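Moesin/ezrin/radixin homolog 2 (Drosophila melanogaster, PDB 7EDR) probably links membrane proteins to partners at the cell cortex through its FERM domain, as a merlin-type relative of ezrin, radixin and moesin. Local coordinates at residues S112-D117 against L155-V160; A124-A129 against E173-W178. All blocks are in the same frame, centred on the assembly; numbering follows the deposited sequence.

Contact 1 (S112-D117 against L155-V160)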
ATOM      1  N   SER C 112      21.912  17.722 -18.403  1.00 29.34           N
ATOM      2  CA  SER C 112      21.134  17.531 -19.627  1.00 28.96           C
ATOM      3  C   SER C 112      20.666  18.864 -20.178  1.00 30.86           C
ATOM      4  O   SER C 112      20.751  19.120 -21.382  1.00 30.01           O
ATOM      5  CB  SER C 112      19.907  16.661 -19.349  1.00 22.81           C
ATOM      6  OG  SER C 112      20.247  15.304 -19.375  1.00 40.88           O
ATOM      7  N   ILE C 113      20.145  19.714 -19.289  1.00 26.65           N
ATOM      8  CA  ILE C 113      19.560  20.978 -19.695  1.00 27.41           C
ATOM      9  C   ILE C 113      20.651  21.973 -20.086  1.00 30.53           C
ATOM     10  O   ILE C 113      20.625  22.550 -21.178  1.00 27.10           O
ATOM     11  CB  ILE C 113      18.661  21.501 -18.564  1.00 28.93           C
ATOM     12  CG1 ILE C 113      17.456  20.547 -18.413  1.00 28.85           C
ATOM     13  CG2 ILE C 113      18.263  22.934 -18.828  1.00 27.88           C
ATOM     14  CD1 ILE C 113      16.506  20.844 -17.277  1.00 19.85           C
ATOM     15  N   LEU C 114      21.647  22.157 -19.216  1.00 30.36           N
ATOM     16  CA  LEU C 114      22.710  23.123 -19.486  1.00 30.73           C
ATOM     17  C   LEU C 114      23.452  22.798 -20.777  1.00 36.78           C
ATOM     18  O   LEU C 114      23.862  23.703 -21.513  1.00 37.15           O
ATOM     19  CB  LEU C 114      23.687  23.163 -18.314  1.00 24.28           C
ATOM     20  CG  LEU C 114      23.545  24.329 -17.347  1.00 31.14           C
ATOM     21  CD1 LEU C 114      22.152  24.957 -17.410  1.00 27.93           C
ATOM     22  CD2 LEU C 114      23.874  23.843 -15.952  1.00 24.22           C
ATOM     23  N   SER C 115      23.637  21.514 -21.071  1.00 33.41           N
ATOM     24  CA  SER C 115      24.303  21.087 -22.294  1.00 30.88           C
ATOM     25  C   SER C 115      23.348  20.963 -23.472  1.00 32.44           C
ATOM     26  O   SER C 115      23.794  20.643 -24.582  1.00 29.71           O
ATOM     27  CB  SER C 115      24.984  19.744 -22.064  1.00 32.24           C
ATOM     28  OG  SER C 115      24.002  18.722 -22.090  1.00 36.10           O
ATOM     29  N   MET C 116      22.048  21.176 -23.240  1.00 28.84           N
ATOM     30  CA  MET C 116      20.994  21.128 -24.247  1.00 35.45           C
ATOM     31  C   MET C 116      20.765  19.725 -24.803  1.00 36.25           C
ATOM     32  O   MET C 116      20.220  19.580 -25.904  1.00 35.85           O
ATOM     33  CB  MET C 116      21.264  22.113 -25.391  1.00 28.36           C
ATOM     34  CG  MET C 116      21.568  23.530 -24.894  1.00 39.50           C
ATOM     35  SD  MET C 116      22.238  24.606 -26.177  1.00 44.52           S
ATOM     36  CE  MET C 116      20.834  24.733 -27.284  1.00 30.63           C
ATOM     37  N   ASP C 117      21.172  18.679 -24.075  1.00 31.59           N
ATOM     38  CA  ASP C 117      20.732  17.336 -24.438  1.00 29.47           C
ATOM     39  C   ASP C 117      19.218  17.290 -24.530  1.00 30.91           C
ATOM     40  O   ASP C 117      18.662  16.628 -25.408  1.00 37.07           O
ATOM     41  CB  ASP C 117      21.224  16.302 -23.424  1.00 33.18           C
ATOM     42  CG  ASP C 117      22.729  16.077 -23.479  1.00 40.55           C
ATOM     43  OD1 ASP C 117      23.384  16.499 -24.458  1.00 38.48           O
ATOM     44  OD2 ASP C 117      23.259  15.453 -22.534  1.00 49.27           O
ATOM     45  N   LEU C 155      25.015  29.286 -16.126  1.00 32.77           N
ATOM     46  CA  LEU C 155      23.710  28.990 -15.560  1.00 29.84           C
ATOM     47  C   LEU C 155      22.652  28.803 -16.630  1.00 29.46           C
ATOM     48  O   LEU C 155      21.604  28.209 -16.350  1.00 29.23           O
ATOM     49  CB  LEU C 155      23.278  30.109 -14.596  1.00 30.22           C
ATOM     50  CG  LEU C 155      24.133  30.288 -13.331  1.00 28.72           C
ATOM     51  CD1 LEU C 155      23.921  31.655 -12.724  1.00 29.82           C
ATOM     52  CD2 LEU C 155      23.817  29.203 -12.285  1.00 31.73           C
ATOM     53  N   LEU C 156      22.925  29.250 -17.851  1.00 26.43           N
ATOM     54  CA  LEU C 156      21.940  29.189 -18.892  1.00 26.54           C
ATOM     55  C   LEU C 156      22.458  28.377 -20.063  1.00 31.25           C
ATOM     56  O   LEU C 156      23.651  28.446 -20.389  1.00 32.98           O
ATOM     57  CB  LEU C 156      21.561  30.601 -19.361  1.00 28.93           C
ATOM     58  CG  LEU C 156      20.868  31.419 -18.271  1.00 26.02           C
ATOM     59  CD1 LEU C 156      20.520  32.834 -18.758  1.00 25.57           C
ATOM     60  CD2 LEU C 156      19.619  30.680 -17.750  1.00 19.75           C
ATOM     61  N   PRO C 157      21.601  27.577 -20.693  1.00 28.65           N
ATOM     62  CA  PRO C 157      21.980  26.943 -21.961  1.00 31.64           C
ATOM     63  C   PRO C 157      22.453  27.989 -22.969  1.00 34.37           C
ATOM     64  O   PRO C 157      21.855  29.061 -23.116  1.00 31.51           O
ATOM     65  CB  PRO C 157      20.682  26.267 -22.423  1.00 32.36           C
ATOM     66  CG  PRO C 157      19.822  26.179 -21.223  1.00 26.28           C
ATOM     67  CD  PRO C 157      20.211  27.292 -20.306  1.00 25.54           C
ATOM     68  N   LYS C 158      23.531  27.670 -23.684  1.00 36.52           N
ATOM     69  CA  LYS C 158      24.029  28.610 -24.686  1.00 36.38           C
ATOM     70  C   LYS C 158      22.977  28.923 -25.745  1.00 34.82           C
ATOM     71  O   LYS C 158      22.932  30.046 -26.256  1.00 32.50           O
ATOM     72  CB  LYS C 158      25.301  28.076 -25.339  1.00 33.71           C
ATOM     73  CG  LYS C 158      25.869  29.023 -26.374  1.00 43.94           C
ATOM     74  CD  LYS C 158      27.343  28.776 -26.657  1.00 47.41           C
ATOM     75  CE  LYS C 158      27.932  29.939 -27.447  1.00 46.51           C
ATOM     76  NZ  LYS C 158      27.287  30.065 -28.792  1.00 45.88           N
ATOM     77  N   GLY C 159      22.112  27.960 -26.076  1.00 30.84           N
ATOM     78  CA  GLY C 159      21.030  28.239 -27.003  1.00 26.19           C
ATOM     79  C   GLY C 159      20.052  29.279 -26.499  1.00 33.06           C
ATOM     80  O   GLY C 159      19.330  29.892 -27.301  1.00 38.49           O
ATOM     81  N   VAL C 160      19.984  29.480 -25.185  1.00 34.39           N
ATOM     82  CA  VAL C 160      19.157  30.554 -24.654  1.00 33.90           C
ATOM     83  C   VAL C 160      19.833  31.899 -24.869  1.00 30.27           C
ATOM     84  O   VAL C 160      19.262  32.811 -25.473  1.00 30.35           O
ATOM     85  CB  VAL C 160      18.843  30.306 -23.169  1.00 29.54           C
ATOM     86  CG1 VAL C 160      18.160  31.537 -22.550  1.00 30.76           C
ATOM     87  CG2 VAL C 160      17.952  29.124 -23.058  1.00 28.92           C
TER
HETATM   88  O   HOH W   1      25.113  25.242 -23.123  1.00 36.11           O

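Contact 2 (A124-A129 against E173-W178)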
ATOM      1  N   ALA C 124      11.959  29.401 -18.821  1.00 28.73           N
ATOM      2  CA  ALA C 124      12.094  28.290 -17.879  1.00 29.16           C
ATOM      3  C   ALA C 124      13.544  28.110 -17.432  1.00 27.87           C
ATOM      4  O   ALA C 124      13.802  27.805 -16.260  1.00 24.12           O
ATOM      5  CB  ALA C 124      11.561  26.998 -18.499  1.00 22.77           C
ATOM      6  N   SER C 125      14.504  28.298 -18.351  1.00 25.72           N
ATOM      7  CA  SER C 125      15.912  28.188 -17.985  1.00 24.56           C
ATOM      8  C   SER C 125      16.305  29.218 -16.930  1.00 27.19           C
ATOM      9  O   SER C 125      17.209  28.961 -16.129  1.00 26.00           O
ATOM     10  CB  SER C 125      16.802  28.349 -19.218  1.00 26.38           C
ATOM     11  OG  SER C 125      16.716  29.669 -19.740  1.00 27.82           O
ATOM     12  N   VAL C 126      15.656  30.385 -16.914  1.00 24.71           N
ATOM     13  CA  VAL C 126      15.969  31.353 -15.869  1.00 25.91           C
ATOM     14  C   VAL C 126      15.473  30.852 -14.526  1.00 27.05           C
ATOM     15  O   VAL C 126      16.183  30.930 -13.515  1.00 29.51           O
ATOM     16  CB  VAL C 126      15.389  32.742 -16.196  1.00 22.09           C
ATOM     17  CG1 VAL C 126      15.569  33.669 -15.002  1.00 20.80           C
ATOM     18  CG2 VAL C 126      16.063  33.319 -17.413  1.00 18.62           C
ATOM     19  N   LEU C 127      14.245  30.328 -14.488  1.00 29.71           N
ATOM     20  CA  LEU C 127      13.728  29.756 -13.247  1.00 29.93           C
ATOM     21  C   LEU C 127      14.626  28.625 -12.747  1.00 27.37           C
ATOM     22  O   LEU C 127      15.047  28.615 -11.584  1.00 27.25           O
ATOM     23  CB  LEU C 127      12.301  29.265 -13.465  1.00 27.94           C
ATOM     24  CG  LEU C 127      11.689  28.435 -12.332  1.00 29.86           C
ATOM     25  CD1 LEU C 127      11.724  29.214 -11.044  1.00 32.47           C
ATOM     26  CD2 LEU C 127      10.275  28.111 -12.689  1.00 28.52           C
ATOM     27  N   LEU C 128      14.947  27.673 -13.626  1.00 25.29           N
ATOM     28  CA  LEU C 128      15.855  26.598 -13.247  1.00 25.32           C
ATOM     29  C   LEU C 128      17.166  27.159 -12.722  1.00 27.90           C
ATOM     30  O   LEU C 128      17.734  26.646 -11.746  1.00 25.85           O
ATOM     31  CB  LEU C 128      16.103  25.676 -14.446  1.00 25.16           C
ATOM     32  CG  LEU C 128      14.841  24.943 -14.914  1.00 21.55           C
ATOM     33  CD1 LEU C 128      15.128  24.150 -16.155  1.00 19.59           C
ATOM     34  CD2 LEU C 128      14.365  24.046 -13.799  1.00 19.82           C
ATOM     35  N   ALA C 129      17.658  28.227 -13.351  1.00 25.88           N
ATOM     36  CA  ALA C 129      18.921  28.797 -12.923  1.00 24.49           C
ATOM     37  C   ALA C 129      18.798  29.373 -11.520  1.00 26.31           C
ATOM     38  O   ALA C 129      19.692  29.184 -10.687  1.00 27.25           O
ATOM     39  CB  ALA C 129      19.388  29.852 -13.923  1.00 24.67           C
ATOM     40  N   GLU C 173      20.973  39.496 -13.620  1.00 29.24           N
ATOM     41  CA  GLU C 173      20.090  40.286 -12.759  1.00 29.59           C
ATOM     42  C   GLU C 173      18.691  39.682 -12.682  1.00 28.53           C
ATOM     43  O   GLU C 173      18.046  39.724 -11.623  1.00 27.73           O
ATOM     44  CB  GLU C 173      20.017  41.732 -13.256  1.00 25.67           C
ATOM     45  CG  GLU C 173      19.496  42.704 -12.218  1.00 27.25           C
ATOM     46  CD  GLU C 173      20.394  42.811 -10.986  1.00 34.74           C
ATOM     47  OE1 GLU C 173      21.593  42.445 -11.056  1.00 37.35           O
ATOM     48  OE2 GLU C 173      19.888  43.261  -9.930  1.00 40.28           O
ATOM     49  N   ARG C 174      18.211  39.114 -13.786  1.00 26.75           N
ATOM     50  CA  ARG C 174      16.912  38.452 -13.769  1.00 34.27           C
ATOM     51  C   ARG C 174      16.944  37.140 -12.984  1.00 28.43           C
ATOM     52  O   ARG C 174      15.973  36.819 -12.290  1.00 27.64           O
ATOM     53  CB  ARG C 174      16.439  38.239 -15.199  1.00 28.25           C
ATOM     54  CG  ARG C 174      16.260  39.556 -15.884  1.00 27.30           C
ATOM     55  CD  ARG C 174      15.720  39.365 -17.246  1.00 30.04           C
ATOM     56  NE  ARG C 174      14.459  40.079 -17.374  1.00 36.13           N
ATOM     57  CZ  ARG C 174      14.344  41.236 -17.994  1.00 34.03           C
ATOM     58  NH1 ARG C 174      15.426  41.792 -18.539  1.00 41.00           N
ATOM     59  NH2 ARG C 174      13.162  41.818 -18.079  1.00 32.69           N
ATOM     60  N   ILE C 175      18.051  36.394 -13.047  1.00 26.31           N
ATOM     61  CA  ILE C 175      18.198  35.214 -12.203  1.00 22.28           C
ATOM     62  C   ILE C 175      18.221  35.613 -10.732  1.00 29.19           C
ATOM     63  O   ILE C 175      17.526  35.010  -9.902  1.00 30.07           O
ATOM     64  CB  ILE C 175      19.466  34.451 -12.617  1.00 27.56           C
ATOM     65  CG1 ILE C 175      19.340  33.981 -14.074  1.00 21.60           C
ATOM     66  CG2 ILE C 175      19.753  33.303 -11.670  1.00 25.58           C
ATOM     67  CD1 ILE C 175      20.628  33.479 -14.684  1.00 18.23           C
ATOM     68  N   LYS C 176      18.994  36.657 -10.393  1.00 27.04           N
ATOM     69  CA  LYS C 176      19.065  37.129  -9.014  1.00 26.38           C
ATOM     70  C   LYS C 176      17.706  37.600  -8.507  1.00 30.53           C
ATOM     71  O   LYS C 176      17.354  37.370  -7.343  1.00 32.54           O
ATOM     72  CB  LYS C 176      20.085  38.260  -8.892  1.00 29.18           C
ATOM     73  CG  LYS C 176      20.037  38.946  -7.537  1.00 29.06           C
ATOM     74  CD  LYS C 176      20.888  40.206  -7.479  1.00 36.46           C
ATOM     75  CE  LYS C 176      20.799  40.854  -6.086  1.00 36.86           C
ATOM     76  NZ  LYS C 176      21.613  42.097  -5.946  1.00 43.20           N
ATOM     77  N   THR C 177      16.935  38.277  -9.360  1.00 28.46           N
ATOM     78  CA  THR C 177      15.648  38.808  -8.921  1.00 32.32           C
ATOM     79  C   THR C 177      14.674  37.686  -8.585  1.00 34.15           C
ATOM     80  O   THR C 177      13.913  37.777  -7.609  1.00 31.19           O
ATOM     81  CB  THR C 177      15.072  39.717 -10.006  1.00 30.77           C
ATOM     82  OG1 THR C 177      16.044  40.718 -10.340  1.00 32.35           O
ATOM     83  CG2 THR C 177      13.791  40.380  -9.521  1.00 25.35           C
ATOM     84  N   TRP C 178      14.687  36.613  -9.382  1.00 30.37           N
ATOM     85  CA  TRP C 178      13.845  35.463  -9.093  1.00 32.94           C
ATOM     86  C   TRP C 178      14.366  34.694  -7.881  1.00 34.99           C
ATOM     87  O   TRP C 178      13.584  34.292  -7.011  1.00 34.64           O
ATOM     88  CB  TRP C 178      13.773  34.566 -10.322  1.00 32.15           C
ATOM     89  CG  TRP C 178      12.475  33.885 -10.453  1.00 35.41           C
ATOM     90  CD1 TRP C 178      11.642  33.496  -9.442  1.00 35.81           C
ATOM     91  CD2 TRP C 178      11.823  33.533 -11.671  1.00 33.35           C
ATOM     92  NE1 TRP C 178      10.507  32.912  -9.964  1.00 33.98           N
ATOM     93  CE2 TRP C 178      10.602  32.918 -11.331  1.00 33.68           C
ATOM     94  CE3 TRP C 178      12.152  33.676 -13.018  1.00 32.37           C
ATOM     95  CZ2 TRP C 178       9.719  32.453 -12.286  1.00 35.95           C
ATOM     96  CZ3 TRP C 178      11.280  33.217 -13.955  1.00 30.04           C
ATOM     97  CH2 TRP C 178      10.076  32.613 -13.591  1.00 33.98           C
TER

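Contact 1 (S112-D117 against L155-V160)
Met-116 and Pro-157 carry this contact, their side chains crossing obliquely where the end of helix 99-114 meets the start of helix 158-161. Met-116 leaves the helix with positive phi (67°) in a Schellman motif, its N bonded back to Ile-113 O, and this turn directs its CB toward 155-160. Met-116 CG stands anti to the carbonyl carbon and lies 3.8 Å from Pro-157 CB. The chain then runs extended through chi2 and bends at chi3 (66°), which brings the thioether over the first turn of the short helix. There Gly-159 N makes a weak hydrogen bond to Met-116 SD, 3.4 Å long and clearly bent (145° at the hydrogen), while Met-116 CE rests 3.5 Å from Gly-159 CA. Met-116 SD and CE thus lie against the backbone of Gly-159, which has no side chain.

Pro-157 is itself the N-cap residue, and its O takes the N-H of Val-160. Its ring presents CG to the carbonyl oxygen Ile-113 O, and Pro-157 CD lies 4.2 Å from Leu-114 CD1, so the ring lies against the last helical turn of 112-117. Beyond CD, Leu-114 CD1 also reaches the backbone at Leu-155 O. One water ties the two helix ends together: it donates to Leu-114 O at 2.6 Å and accepts from Lys-158 N at 3.0 Å, serving a terminal carbonyl and a first-turn N-H at once. Lys-158 turns its amine away to a salt bridge with Asp-162. Ile-113 continues inward onto Leu-128 and Tyr-194. Such a meeting of a Schellman C-terminus with a helix N-terminus that has proline at the N-cap position joins two helices of the all-helical central lobe of the FERM domain.

Contact 2 (A124-A129 against E173-W178)
The segments 124-129 of helix 122-137 and 173-178 of helix 168-179 cross at -59°, their axes 8.8 Å apart at the closest. Val-126 and Ile-175 mark the closest backbone approach, with CA atoms 5.8 Å apart, and one turn further along the second helix Trp-178 faces Leu-127. Val-126 points its CB at the partner helix, and with CG1 anti to the backbone N that methyl enters between Ile-175 and Trp-178. Val-126 CG1 lies 3.9 Å from Ile-175 CG1 and 4.0 Å from Trp-178 CE3, meeting the indole obliquely.

This is apolar helix-helix packing within the FERM central lobe, an acyl-CoA-binding-protein-like helical bundle, and the interface is buried but for Arg-174. Leu-127 covers one face of the indole. Leu-127 CB makes a CH-pi contact with the six-membered ring of Trp-178, 4.1 Å from the centroid and only 14° off the normal, while CG, anti to the backbone N, carries Leu-127 CD1 toward the rim, 3.9 Å from Trp-178 CE2. The indole also meets the ring of His-182, their planes inclined by about 40°.

Ala-129, one turn on from Val-126, also directs its methyl at the second helix. Ile-175 CD1 lies 3.9 Å from Ala-129 CB, and Ile-175 CG2, anti to its own backbone N, packs beside the same methyl. Thr-177 OG1 bonds back to Glu-173 O at 2.6 Å from above the carbonyl plane; that oxygen also accepts Thr-177 N. Arg-174 extends away from 124-129, its guanidinium in a salt bridge to an acidic side chain on the chain of another protein; apolar side chains of that same chain pack on Val-126 and Leu-127.

From the N terminus, helix 99-114 ends in segment 112-117 and a short connection leads into helix 122-137, which carries 124-129. The chain then passes through helix 152-155 to 155-160 and on to 173-178 in helix 168-179. Contact 1 closes a loop of 37 intervening residues and contact 2 one of 43; because their segments alternate, the loops cross instead of nesting. With centres 14 Å apart, the contacts also touch: Leu-156 CD2 packs 3.4 Å from Ser-125 O, and Pro-157 and Val-160 reach the Ser-125 side chain. Helix 122-137, part of contact 2, thus also packs against segment 155-160 of contact 1, and together they bind four helices of the central lobe.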